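Local structure of 4-aminobutyrate transaminase (Acinetobacter baumannii, 6WOP) at residues Q25-K30 with W37-N42; N95-I100 with A315-N320; A123-G128 with M287-P292; N137-R142 with A154-D159. The protein probably catalyses the pyridoxal-phosphate-dependent transfer of the amino group of 4-aminobutyrate to 2-oxoglutarate, as a class-III aminotransferase. All blocks are in the same frame, centred on the assembly; numbering follows the deposited sequence. Where two conformers were deposited one is given.

In the fold
Interaction 1 comes first along the chain and closes the hairpin of strands 28-32 and 35-38, at one margin of a seven-stranded mixed sheet. The other three lie round the second seven-stranded sheet. Interaction 2 ties the ends of helices 85-97 and 303-318, and the chain it encloses contains interactions 3 and 4. Interaction 4 in turn falls within the span of interaction 3. Interactions 1 and 3 are the farthest apart, with centres about 47 Å apart. The nearest atoms of interactions 2 and 3 are about 7 Å apart, yet they do not touch. Interactions 1, 3 and 4 all touch the second subunit, so much of this local structure borders the subunit interface.

Interaction 1: residues Q25-K30 with W37-N42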
loop_
_atom_site.group_PDB
_atom_site.type_symbol
_atom_site.label_atom_id
_atom_site.label_comp_id
_atom_site.label_asym_id
_atom_site.label_seq_id
_atom_site.Cartn_x
_atom_site.Cartn_y
_atom_site.Cartn_z
ATOM N N GLN A 25 -2.279 26.228 -29.886
ATOM C CA GLN A 25 -2.091 25.595 -31.194
ATOM C C GLN A 25 -0.877 26.174 -31.924
ATOM O O GLN A 25 -0.384 25.589 -32.916
ATOM C CB GLN A 25 -3.360 25.794 -32.037
ATOM C CG GLN A 25 -4.568 25.141 -31.417
ATOM C CD GLN A 25 -4.221 23.706 -31.018
ATOM O OE1 GLN A 25 -4.129 23.380 -29.824
ATOM N NE2 GLN A 25 -3.951 22.865 -32.015
ATOM N N TRP A 26 -0.393 27.311 -31.448
ATOM C CA TRP A 26 0.727 28.004 -32.035
ATOM C C TRP A 26 1.959 27.738 -31.181
ATOM O O TRP A 26 1.855 27.226 -30.061
ATOM C CB TRP A 26 0.402 29.490 -32.117
ATOM C CG TRP A 26 -0.017 30.094 -30.834
ATOM C CD1 TRP A 26 -1.297 30.206 -30.336
ATOM C CD2 TRP A 26 0.845 30.717 -29.872
ATOM N NE1 TRP A 26 -1.281 30.896 -29.140
ATOM C CE2 TRP A 26 0.026 31.197 -28.820
ATOM C CE3 TRP A 26 2.225 30.951 -29.821
ATOM C CZ2 TRP A 26 0.549 31.871 -27.716
ATOM C CZ3 TRP A 26 2.753 31.615 -28.705
ATOM C CH2 TRP A 26 1.910 32.072 -27.670
ATOM N N TYR A 27 3.135 28.025 -31.738
ATOM C CA TYR A 27 4.401 27.632 -31.107
ATOM C C TYR A 27 5.197 28.884 -30.740
ATOM O O TYR A 27 5.187 29.860 -31.496
ATOM C CB TYR A 27 5.249 26.750 -32.052
ATOM C CG TYR A 27 4.669 25.393 -32.211
ATOM C CD1 TYR A 27 3.480 25.173 -32.945
ATOM C CD2 TYR A 27 5.277 24.321 -31.597
ATOM C CE1 TYR A 27 2.921 23.881 -33.037
ATOM C CE2 TYR A 27 4.715 23.009 -31.691
ATOM C CZ TYR A 27 3.558 22.809 -32.418
ATOM O OH TYR A 27 3.052 21.512 -32.455
ATOM N N ALA A 28 5.906 28.857 -29.617
ATOM C CA ALA A 28 6.622 30.040 -29.188
ATOM C C ALA A 28 7.917 30.192 -29.985
ATOM O O ALA A 28 8.673 29.230 -30.201
ATOM C CB ALA A 28 6.941 29.976 -27.701
ATOM N N GLU A 29 8.172 31.417 -30.403
ATOM C CA GLU A 29 9.424 31.753 -31.065
ATOM C C GLU A 29 10.330 32.622 -30.200
ATOM O O GLU A 29 11.556 32.480 -30.250
ATOM C CB GLU A 29 9.117 32.469 -32.392
ATOM C CG GLU A 29 10.325 33.045 -33.059
ATOM C CD GLU A 29 11.191 31.998 -33.688
ATOM O OE1 GLU A 29 10.625 31.014 -34.200
ATOM O OE2 GLU A 29 12.432 32.175 -33.680
ATOM N N LYS A 30 9.754 33.466 -29.358
ATOM C CA LYS A 30 10.533 34.394 -28.551
ATOM C C LYS A 30 9.604 34.895 -27.456
ATOM O O LYS A 30 8.390 34.954 -27.662
ATOM C CB LYS A 30 11.052 35.600 -29.417
ATOM C CG LYS A 30 11.859 36.524 -28.612
ATOM C CD LYS A 30 12.574 37.572 -29.483
ATOM C CE LYS A 30 13.754 38.223 -28.715
ATOM N NZ LYS A 30 14.366 39.372 -29.500
ATOM N N TRP A 37 5.979 35.832 -28.684
ATOM C CA TRP A 37 5.781 35.905 -30.137
ATOM C C TRP A 37 5.709 34.499 -30.696
ATOM O O TRP A 37 6.461 33.622 -30.256
ATOM C CB TRP A 37 6.932 36.624 -30.857
ATOM C CG TRP A 37 7.000 38.105 -30.649
ATOM C CD1 TRP A 37 6.454 39.078 -31.440
ATOM C CD2 TRP A 37 7.677 38.777 -29.586
ATOM N NE1 TRP A 37 6.719 40.316 -30.914
ATOM C CE2 TRP A 37 7.507 40.168 -29.799
ATOM C CE3 TRP A 37 8.433 38.342 -28.484
ATOM C CZ2 TRP A 37 8.050 41.134 -28.932
ATOM C CZ3 TRP A 37 9.011 39.307 -27.614
ATOM C CH2 TRP A 37 8.814 40.689 -27.860
ATOM N N ASP A 38 4.814 34.274 -31.639
ATOM C CA ASP A 38 4.768 32.972 -32.261
ATOM C C ASP A 38 5.688 32.964 -33.473
ATOM O O ASP A 38 6.326 33.964 -33.833
ATOM C CB ASP A 38 3.322 32.555 -32.611
ATOM C CG ASP A 38 2.694 33.390 -33.737
ATOM O OD1 ASP A 38 3.395 34.187 -34.411
ATOM O OD2 ASP A 38 1.465 33.269 -33.921
ATOM N N LYS A 39 5.713 31.814 -34.142
ATOM C CA LYS A 39 6.643 31.628 -35.228
ATOM C C LYS A 39 6.305 32.507 -36.406
ATOM O O LYS A 39 7.198 32.801 -37.206
ATOM C CB LYS A 39 6.677 30.145 -35.618
ATOM C CG LYS A 39 7.178 29.238 -34.458
ATOM C CD LYS A 39 7.183 27.786 -34.864
ATOM C CE LYS A 39 8.067 27.588 -36.062
ATOM N NZ LYS A 39 9.464 27.959 -35.700
ATOM N N GLU A 40 5.056 32.975 -36.499
ATOM C CA GLU A 40 4.657 33.879 -37.566
ATOM C C GLU A 40 4.708 35.344 -37.196
ATOM O O GLU A 40 4.360 36.173 -38.025
ATOM C CB GLU A 40 3.256 33.531 -38.054
ATOM C CG GLU A 40 3.140 32.104 -38.582
ATOM C CD GLU A 40 2.135 31.285 -37.805
ATOM O OE1 GLU A 40 2.384 30.970 -36.607
ATOM O OE2 GLU A 40 1.087 30.956 -38.399
ATOM N N GLY A 41 5.153 35.697 -35.997
ATOM C CA GLY A 41 5.339 37.093 -35.646
ATOM C C GLY A 41 4.217 37.698 -34.825
ATOM O O GLY A 41 4.360 38.849 -34.373
ATOM N N ASN A 42 3.105 36.973 -34.637
ATOM C CA ASN A 42 1.985 37.478 -33.847
ATOM C C ASN A 42 2.423 37.665 -32.403
ATOM O O ASN A 42 3.141 36.845 -31.842
ATOM C CB ASN A 42 0.801 36.512 -33.878
ATOM C CG ASN A 42 0.288 36.263 -35.288
ATOM O OD1 ASN A 42 -0.088 37.196 -35.986
ATOM N ND2 ASN A 42 0.301 35.006 -35.711
HETATM O O HOH W 1 9.709 32.177 -36.847
#
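Ala-28 and Asp-38 face each other as an antiparallel non-hydrogen-bonded pair, and beyond them a classic beta bulge sets both Glu-29 and Lys-30 against Trp-37. Glu-29 N gives Trp-37 O a nearly straight bond of 2.8 Å. Lys-30 N adds a weak one to the same oxygen. Trp-37 N returns a bond of 2.8 Å to Lys-30 O. Tyr-27 O receives a CA-H...O contact from Asp-38 CA at 3.2 Å.

Trp-26 brings CE3 to within 3.4 Å of Asp-38 CB. The Asp-38 carboxylate stands at 70° to that ring. With chi1 at 69°, the carboxylate folds back over its type I turn (Asp-38 to Gly-41) and reaches the residue just after it. OD2 takes Asn-42 ND2 on its syn lone pair, and Asn-42 N meets OD1 from above the carboxylate plane. Lys-30 runs beside the Trp-37 indole, its CG 3.9 Å from CE3.

Lys-39 bends twice near its end. Its CD rests 3.6 Å from Tyr-27 CB, and NZ forms a salt bridge to Glu-29 OE1 at 3.6 Å. The stronger partner of NZ is Glu-85 of the second subunit, also a salt bridge. A water joins Lys-39 O to Glu-29 OE1, the latter weakly. With two carboxylates as partners, Lys-39 is probably kept charged, and it links the hairpin to the neighbouring subunit.

Interaction 2: residues N95-I100 with A315-N320; sequences NERAPI and AIEEEN
Arg-97 and Glu-317 carry the whole contact, and they meet by their charged ends. Their CA atoms are 11.4 Å apart, so the side chains must bridge the distance between two helix ends. They come from opposite directions. Arg-97 is extended from CG to NE, and Glu-317 is stretched out beyond CG.

The grip is side-on and uses two nitrogens. Arg-97 NE donates to Glu-317 OE2 at 2.7 Å. Arg-97 NH2 donates to Glu-317 OE1 at 3.0 Å, and this bond is almost straight (174°). Each carboxylate oxygen therefore has its own N-H. Both oxygens lie close to the guanidinium plane, at its edge. The carboxylate is turned by 25° from that plane. OE2 is met from above the carboxylate plane, and OE1 on its syn side, somewhat out of that plane.

The third nitrogen of Arg-97 turns to its own helix. NH1 donates to Arg-93 O, and it also forms a salt bridge of 3.5 Å with Glu-96 OE2. Glu-96 and Glu-317 do not touch: Glu-96 OE1 is 6.2 Å from Glu-317 OE2. The guanidinium thus lies among two carboxylates and a carbonyl oxygen.

Arg-97 is the last residue of helix 85-97, and Glu-317 is next to last in helix 303-318. A positive charge suits a helix C-terminus, and a negative one does not. Arg-97 probably offsets the negative charge of Glu-317 there. The paired bonds fix the rotation of both flat groups and tie the two helix ends by a single ion pair at the surface.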
loop_
_atom_site.group_PDB
_atom_site.type_symbol
_atom_site.label_atom_id
_atom_site.label_comp_id
_atom_site.label_asym_id
_atom_site.label_seq_id
_atom_site.Cartn_x
_atom_site.Cartn_y
_atom_site.Cartn_z
ATOM N N ASN A 95 16.652 31.087 4.076
ATOM C CA ASN A 95 16.506 30.927 5.533
ATOM C C ASN A 95 16.213 32.265 6.185
ATOM O O ASN A 95 15.414 32.369 7.127
ATOM C CB ASN A 95 17.775 30.375 6.188
ATOM C CG ASN A 95 18.059 28.942 5.834
ATOM O OD1 ASN A 95 17.144 28.200 5.483
ATOM N ND2 ASN A 95 19.326 28.554 5.896
ATOM N N GLU A 96 16.866 33.316 5.706
ATOM C CA GLU A 96 16.662 34.610 6.330
ATOM C C GLU A 96 15.231 35.111 6.113
ATOM O O GLU A 96 14.654 35.751 6.989
ATOM C CB GLU A 96 17.679 35.607 5.730
ATOM C CG GLU A 96 17.508 37.040 6.239
ATOM C CD GLU A 96 18.119 38.048 5.252
ATOM O OE1 GLU A 96 17.477 39.095 4.948
ATOM O OE2 GLU A 96 19.238 37.756 4.754
ATOM N N ARG A 97 14.653 34.826 4.954
ATOM C CA ARG A 97 13.381 35.397 4.547
ATOM C C ARG A 97 12.155 34.547 4.869
ATOM O O ARG A 97 11.029 35.082 4.895
ATOM C CB ARG A 97 13.437 35.629 3.052
ATOM C CG ARG A 97 14.404 36.757 2.679
ATOM C CD ARG A 97 14.730 36.763 1.154
ATOM N NE ARG A 97 15.477 37.983 0.763
ATOM C CZ ARG A 97 16.760 38.187 1.097
ATOM N NH1 ARG A 97 17.426 37.235 1.772
ATOM N NH2 ARG A 97 17.397 39.335 0.769
ATOM N N ALA A 98 12.328 33.269 5.089
ATOM C CA ALA A 98 11.176 32.354 5.160
ATOM C C ALA A 98 10.488 32.477 6.513
ATOM O O ALA A 98 11.154 32.635 7.531
ATOM C CB ALA A 98 11.630 30.908 4.984
ATOM N N PRO A 99 9.169 32.369 6.558
ATOM C CA PRO A 99 8.471 32.472 7.860
ATOM C C PRO A 99 8.479 31.145 8.631
ATOM O O PRO A 99 7.518 30.391 8.658
ATOM C CB PRO A 99 7.049 32.891 7.456
ATOM C CG PRO A 99 6.898 32.444 6.021
ATOM C CD PRO A 99 8.274 32.535 5.388
ATOM N N ILE A 100 9.578 30.895 9.325
ATOM C CA ILE A 100 9.864 29.651 10.042
ATOM C C ILE A 100 10.192 30.056 11.475
ATOM O O ILE A 100 10.931 31.018 11.694
ATOM C CB ILE A 100 11.056 28.878 9.416
ATOM C CG1 ILE A 100 10.710 28.340 7.997
ATOM C CG2 ILE A 100 11.592 27.745 10.411
ATOM C CD1 ILE A 100 9.504 27.328 8.026
ATOM N N ALA A 315 15.692 40.934 -7.812
ATOM C CA ALA A 315 14.769 41.754 -8.597
ATOM C C ALA A 315 13.509 42.021 -7.793
ATOM O O ALA A 315 12.996 43.149 -7.783
ATOM C CB ALA A 315 14.406 41.054 -9.919
ATOM N N ILE A 316 12.991 40.997 -7.101
ATOM C CA ILE A 316 11.779 41.191 -6.305
ATOM C C ILE A 316 11.969 42.332 -5.319
ATOM O O ILE A 316 11.087 43.184 -5.133
ATOM C CB ILE A 316 11.405 39.876 -5.590
ATOM C CG1 ILE A 316 10.835 38.862 -6.618
ATOM C CG2 ILE A 316 10.436 40.124 -4.404
ATOM C CD1 ILE A 316 10.746 37.410 -5.995
ATOM N N GLU A 317 13.136 42.386 -4.674
ATOM C CA GLU A 317 13.330 43.394 -3.632
ATOM C C GLU A 317 13.776 44.729 -4.207
ATOM O O GLU A 317 13.354 45.791 -3.723
ATOM C CB GLU A 317 14.326 42.871 -2.614
ATOM C CG GLU A 317 13.746 41.543 -1.993
ATOM C CD GLU A 317 14.578 40.966 -0.852
ATOM O OE1 GLU A 317 15.769 41.351 -0.739
ATOM O OE2 GLU A 317 14.048 40.131 -0.056
ATOM N N GLU A 318 14.581 44.688 -5.269
ATOM C CA GLU A 318 15.046 45.926 -5.889
ATOM C C GLU A 318 13.933 46.609 -6.666
ATOM O O GLU A 318 13.881 47.838 -6.724
ATOM C CB GLU A 318 16.245 45.646 -6.810
ATOM C CG GLU A 318 16.661 46.832 -7.680
ATOM C CD GLU A 318 17.181 48.008 -6.894
ATOM O OE1 GLU A 318 17.160 49.142 -7.432
ATOM O OE2 GLU A 318 17.615 47.813 -5.739
ATOM N N GLU A 319 13.050 45.841 -7.288
ATOM C CA GLU A 319 11.986 46.380 -8.120
ATOM C C GLU A 319 10.663 46.442 -7.384
ATOM O O GLU A 319 9.651 46.785 -7.993
ATOM C CB GLU A 319 11.882 45.535 -9.406
ATOM C CG GLU A 319 13.262 45.581 -10.108
ATOM C CD GLU A 319 13.378 44.730 -11.385
ATOM O OE1 GLU A 319 12.341 44.301 -11.909
ATOM O OE2 GLU A 319 14.518 44.567 -11.877
ATOM N N ASN A 320 10.649 46.124 -6.081
ATOM C CA ASN A 320 9.440 46.248 -5.267
ATOM C C ASN A 320 8.285 45.469 -5.884
ATOM O O ASN A 320 7.177 45.987 -6.055
ATOM C CB ASN A 320 9.030 47.722 -5.100
ATOM C CG ASN A 320 10.068 48.536 -4.410
ATOM O OD1 ASN A 320 10.529 48.180 -3.335
ATOM N ND2 ASN A 320 10.437 49.656 -5.017
#

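Interaction 3: residues A123-G128 with M287-P292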
loop_
_atom_site.group_PDB
_atom_site.type_symbol
_atom_site.label_atom_id
_atom_site.label_comp_id
_atom_site.label_asym_id
_atom_site.label_seq_id
_atom_site.Cartn_x
_atom_site.Cartn_y
_atom_site.Cartn_z
ATOM N N ALA A 123 9.344 14.989 6.768
ATOM C CA ALA A 123 8.331 14.882 7.826
ATOM C C ALA A 123 8.174 13.448 8.310
ATOM O O ALA A 123 8.022 13.208 9.512
ATOM C CB ALA A 123 6.991 15.388 7.311
ATOM N N ARG A 124 8.154 12.490 7.386
ATOM C CA ARG A 124 8.073 11.092 7.790
ATOM C C ARG A 124 9.268 10.743 8.651
ATOM O O ARG A 124 9.126 10.103 9.684
ATOM C CB ARG A 124 8.050 10.173 6.592
ATOM C CG ARG A 124 6.681 10.028 5.900
ATOM C CD ARG A 124 6.682 8.695 5.179
ATOM N NE ARG A 124 5.439 8.321 4.477
ATOM C CZ ARG A 124 5.345 7.155 3.820
ATOM N NH1 ARG A 124 6.386 6.327 3.815
ATOM N NH2 ARG A 124 4.235 6.823 3.170
ATOM N N CYS A 125 10.455 11.182 8.253
ATOM C CA CYS A 125 11.667 10.862 8.986
ATOM C C CYS A 125 11.598 11.471 10.390
ATOM O O CYS A 125 11.862 10.793 11.379
ATOM C CB CYS A 125 12.913 11.353 8.197
ATOM S SG CYS A 125 14.439 11.253 9.213
ATOM N N TYR A 126 11.280 12.771 10.450
ATOM C CA TYR A 126 11.293 13.489 11.737
ATOM C C TYR A 126 10.277 12.907 12.720
ATOM O O TYR A 126 10.566 12.762 13.921
ATOM C CB TYR A 126 11.004 14.989 11.510
ATOM C CG TYR A 126 11.008 15.771 12.823
ATOM C CD1 TYR A 126 12.218 16.115 13.436
ATOM C CD2 TYR A 126 9.817 16.145 13.442
ATOM C CE1 TYR A 126 12.232 16.837 14.622
ATOM C CE2 TYR A 126 9.831 16.843 14.632
ATOM C CZ TYR A 126 11.033 17.188 15.205
ATOM O OH TYR A 126 11.049 17.888 16.384
ATOM N N THR A 127 9.074 12.591 12.240
ATOM C CA THR A 127 8.027 12.103 13.120
ATOM C C THR A 127 8.075 10.594 13.300
ATOM O O THR A 127 7.482 10.059 14.264
ATOM C CB THR A 127 6.642 12.523 12.586
ATOM O OG1 THR A 127 6.415 11.893 11.320
ATOM C CG2 THR A 127 6.502 14.075 12.340
ATOM N N GLY A 128 8.757 9.872 12.421
ATOM C CA GLY A 128 8.655 8.430 12.433
ATOM C C GLY A 128 7.274 7.913 12.113
ATOM O O GLY A 128 6.952 6.783 12.481
ATOM N N MET A 287 14.448 19.663 9.390
ATOM C CA MET A 287 15.237 19.443 8.180
ATOM C C MET A 287 16.417 18.501 8.407
ATOM O O MET A 287 16.797 17.771 7.487
ATOM C CB MET A 287 15.768 20.785 7.638
ATOM C CG MET A 287 14.648 21.773 7.262
ATOM S SD MET A 287 13.782 21.269 5.749
ATOM C CE MET A 287 15.127 21.474 4.506
ATOM N N ASP A 288 17.023 18.516 9.592
ATOM C CA ASP A 288 18.176 17.671 9.873
ATOM C C ASP A 288 17.799 16.221 10.189
ATOM O O ASP A 288 18.688 15.443 10.549
ATOM C CB ASP A 288 18.985 18.210 11.068
ATOM C CG ASP A 288 20.025 19.215 10.627
ATOM O OD1 ASP A 288 20.473 19.124 9.461
ATOM O OD2 ASP A 288 20.372 20.104 11.432
ATOM N N ALA A 289 16.523 15.861 10.095
ATOM C CA ALA A 289 16.153 14.514 10.513
ATOM C C ALA A 289 16.765 13.472 9.602
ATOM O O ALA A 289 17.365 12.509 10.133
ATOM C CB ALA A 289 14.623 14.384 10.605
ATOM N N PRO A 290 16.622 13.531 8.268
ATOM C CA PRO A 290 17.212 12.464 7.437
ATOM C C PRO A 290 18.718 12.384 7.612
ATOM O O PRO A 290 19.390 13.401 7.817
ATOM C CB PRO A 290 16.856 12.867 6.005
ATOM C CG PRO A 290 15.545 13.674 6.140
ATOM C CD PRO A 290 15.791 14.459 7.459
ATOM N N ASN A 291 19.247 11.161 7.549
ATOM C CA ASN A 291 20.674 10.949 7.677
ATOM C C ASN A 291 21.411 11.262 6.371
ATOM O O ASN A 291 20.812 11.309 5.286
ATOM C CB ASN A 291 20.936 9.506 8.087
ATOM C CG ASN A 291 20.508 9.226 9.498
ATOM O OD1 ASN A 291 21.194 9.608 10.446
ATOM N ND2 ASN A 291 19.376 8.522 9.659
ATOM N N PRO A 292 22.698 11.573 6.458
ATOM C CA PRO A 292 23.442 11.923 5.250
ATOM C C PRO A 292 23.347 10.794 4.232
ATOM O O PRO A 292 23.488 9.614 4.566
ATOM C CB PRO A 292 24.877 12.081 5.754
ATOM C CG PRO A 292 24.776 12.352 7.187
ATOM C CD PRO A 292 23.547 11.606 7.670
#
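Ala-289 CB meets the Tyr-126 ring at its edge, near the ring plane and 4.1 Å from CD1, while Cys-125 SG sits over one face of the peptide joining Ala-289 to Pro-290. The sulfur is 3.2 Å from Ala-289 C and 3.3 Å from Pro-290 N. SG, anti to the backbone N of Cys-125 (chi1 169°), is carried onto the loop. Its flank also touches Ala-289 CB at 3.4 Å. Pro-290 CD lies at 3.9 Å from the same sulfur. The methyl of Ala-289 reaches down to the helix backbone as well, 3.6 Å from Tyr-126 CA. The contact is apolar and small, with one methyl set between Cys-125 and Tyr-126.

The polar end of Tyr-126 is held away from this loop: its OH bonds to Glu-285 OE1. The carbonyl oxygens of Asp-288 and Ala-289 are bonded by Arg-18 of the second subunit. The contact joins the last turn of helix 112-127 to the loop that follows helix 284-287. On other sides, that helix end packs on strands 201-206 and 236-240 through Ala-123 and Thr-127.

Interaction 4: residues N137-R142 with A154-D159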
loop_
_atom_site.group_PDB
_atom_site.type_symbol
_atom_site.label_atom_id
_atom_site.label_comp_id
_atom_site.label_asym_id
_atom_site.label_seq_id
_atom_site.Cartn_x
_atom_site.Cartn_y
_atom_site.Cartn_z
ATOM N N ASN A 137 -8.983 19.100 -4.215
ATOM C CA ASN A 137 -8.584 20.112 -5.196
ATOM C C ASN A 137 -7.162 20.596 -4.973
ATOM O O ASN A 137 -6.682 21.453 -5.763
ATOM C CB ASN A 137 -9.556 21.291 -5.227
ATOM C CG ASN A 137 -10.980 20.827 -5.379
ATOM O OD1 ASN A 137 -11.288 20.174 -6.388
ATOM N ND2 ASN A 137 -11.877 21.179 -4.416
ATOM N N GLY A 138 -6.443 20.088 -3.967
ATOM C CA GLY A 138 -5.048 20.448 -3.819
ATOM C C GLY A 138 -4.260 19.891 -4.993
ATOM O O GLY A 138 -4.631 18.865 -5.583
ATOM N N PHE A 139 -3.188 20.593 -5.402
ATOM C CA PHE A 139 -2.378 20.028 -6.479
ATOM C C PHE A 139 -0.922 20.055 -6.061
ATOM O O PHE A 139 -0.405 21.126 -5.728
ATOM C CB PHE A 139 -2.535 20.761 -7.814
ATOM C CG PHE A 139 -1.722 20.102 -8.912
ATOM C CD1 PHE A 139 -0.374 20.449 -9.091
ATOM C CD2 PHE A 139 -2.276 19.133 -9.732
ATOM C CE1 PHE A 139 0.405 19.820 -10.056
ATOM C CE2 PHE A 139 -1.491 18.524 -10.726
ATOM C CZ PHE A 139 -0.153 18.845 -10.858
ATOM N N HIS A 140 -0.239 18.892 -6.126
ATOM C CA HIS A 140 1.085 18.760 -5.521
ATOM C C HIS A 140 2.120 18.100 -6.409
ATOM O O HIS A 140 3.294 18.095 -6.032
ATOM C CB HIS A 140 0.963 17.961 -4.178
ATOM C CG HIS A 140 0.082 18.648 -3.180
ATOM N ND1 HIS A 140 0.356 19.922 -2.705
ATOM C CD2 HIS A 140 -1.133 18.293 -2.653
ATOM C CE1 HIS A 140 -0.625 20.287 -1.882
ATOM N NE2 HIS A 140 -1.540 19.316 -1.829
ATOM N N GLY A 141 1.740 17.554 -7.565
ATOM C CA GLY A 141 2.740 17.024 -8.490
ATOM C C GLY A 141 2.256 15.741 -9.146
ATOM O O GLY A 141 1.155 15.261 -8.846
ATOM N N ARG A 142 3.092 15.150 -10.012
ATOM C CA ARG A 142 2.667 14.056 -10.858
ATOM C C ARG A 142 3.428 12.761 -10.579
ATOM O O ARG A 142 3.359 11.837 -11.388
ATOM C CB ARG A 142 2.840 14.487 -12.315
ATOM C CG ARG A 142 1.863 15.571 -12.738
ATOM C CD ARG A 142 2.177 15.922 -14.252
ATOM N NE ARG A 142 1.264 16.926 -14.813
ATOM C CZ ARG A 142 0.133 16.591 -15.441
ATOM N NH1 ARG A 142 -0.239 15.280 -15.526
ATOM N NH2 ARG A 142 -0.624 17.559 -15.980
ATOM N N ALA A 154 -9.083 13.411 -12.132
ATOM C CA ALA A 154 -9.026 13.501 -13.591
ATOM C C ALA A 154 -8.501 14.859 -13.974
ATOM O O ALA A 154 -9.030 15.843 -13.458
ATOM C CB ALA A 154 -10.416 13.304 -14.181
ATOM N N PRO A 155 -7.509 14.977 -14.893
ATOM C CA PRO A 155 -6.873 13.924 -15.696
ATOM C C PRO A 155 -5.642 13.276 -15.042
ATOM O O PRO A 155 -5.068 12.384 -15.660
ATOM C CB PRO A 155 -6.397 14.701 -16.951
ATOM C CG PRO A 155 -5.917 15.985 -16.346
ATOM C CD PRO A 155 -6.916 16.303 -15.186
ATOM N N TYR A 156 -5.271 13.714 -13.829
ATOM C CA TYR A 156 -3.914 13.519 -13.331
ATOM C C TYR A 156 -3.638 12.079 -12.927
ATOM O O TYR A 156 -2.523 11.580 -13.118
ATOM C CB TYR A 156 -3.638 14.414 -12.103
ATOM C CG TYR A 156 -3.830 15.863 -12.436
ATOM C CD1 TYR A 156 -3.120 16.456 -13.478
ATOM C CD2 TYR A 156 -4.734 16.642 -11.734
ATOM C CE1 TYR A 156 -3.318 17.790 -13.809
ATOM C CE2 TYR A 156 -4.929 17.955 -12.046
ATOM C CZ TYR A 156 -4.225 18.533 -13.091
ATOM O OH TYR A 156 -4.451 19.849 -13.402
ATOM N N LYS A 157 -4.579 11.410 -12.305
ATOM C CA LYS A 157 -4.192 10.080 -11.816
ATOM C C LYS A 157 -5.133 8.955 -12.193
ATOM O O LYS A 157 -4.777 7.803 -11.928
ATOM C CB LYS A 157 -3.986 10.093 -10.286
ATOM C CG LYS A 157 -5.174 10.450 -9.498
ATOM C CD LYS A 157 -4.761 10.656 -7.992
ATOM C CE LYS A 157 -5.845 11.173 -7.118
ATOM N NZ LYS A 157 -5.418 11.584 -5.720
ATOM N N ARG A 158 -6.269 9.236 -12.892
ATOM C CA ARG A 158 -7.207 8.190 -13.309
ATOM C C ARG A 158 -6.575 7.090 -14.186
ATOM O O ARG A 158 -7.139 5.988 -14.305
ATOM C CB ARG A 158 -8.377 8.837 -14.058
ATOM C CG ARG A 158 -7.934 9.548 -15.341
ATOM C CD ARG A 158 -8.970 9.506 -16.450
ATOM N NE ARG A 158 -9.500 8.160 -16.635
ATOM C CZ ARG A 158 -10.168 7.745 -17.714
ATOM N NH1 ARG A 158 -10.373 8.581 -18.726
ATOM N NH2 ARG A 158 -10.644 6.494 -17.785
ATOM N N ASP A 159 -5.485 7.377 -14.891
ATOM C CA ASP A 159 -4.918 6.370 -15.784
ATOM C C ASP A 159 -3.983 5.406 -15.058
ATOM O O ASP A 159 -3.504 4.466 -15.690
ATOM C CB ASP A 159 -4.079 7.052 -16.903
ATOM C CG ASP A 159 -4.912 7.751 -17.940
ATOM O OD1 ASP A 159 -6.043 7.325 -18.170
ATOM O OD2 ASP A 159 -4.408 8.760 -18.497
HETATM O O HOH W 2 -0.457 12.924 -13.451
#
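Phe-139 holds CG anti to its backbone N (chi1 -178°) and Tyr-156 holds CG anti to its carbonyl carbon (chi1 -59°), which brings their rings together at a steep angle. The pair is T-shaped: the edge of Phe-139 points at the face of Tyr-156, with ring centroids 4.8 Å apart and planes at 65°. Phe-139 CE2 stands over the centre of the tyrosine ring and is 3.6 Å from Tyr-156 CZ. The opposite face is covered by Pro-155 CD, whose residue follows a cis peptide bond.

Arg-142 comes to the ring edge instead. Its NH2 is 3.5 Å from Tyr-156 CE1, near the ring plane, and the guanidinium turns one of its own faces to CD1. This is therefore not a cation-pi stack.

The two loops flank helix 144-149 in the beta-alpha-beta crossover from strand 131-135 to strand 167-170. The first loop carries Gly-Phe-His-Gly. Within it His-140 ND1 bonds to Asp-240, which probably binds the cofactor's pyridine nitrogen, as the equivalent aspartate does in fold type I relatives.

A water lies 2.5 Å from Tyr-156 O, short for a hydrogen bond, and weakly accepts from Arg-142 NH1. The same NH1 bonds to Gly-293 O of the second subunit. Arg-142 N holds a tartrate, probably from the crystallisation liquor.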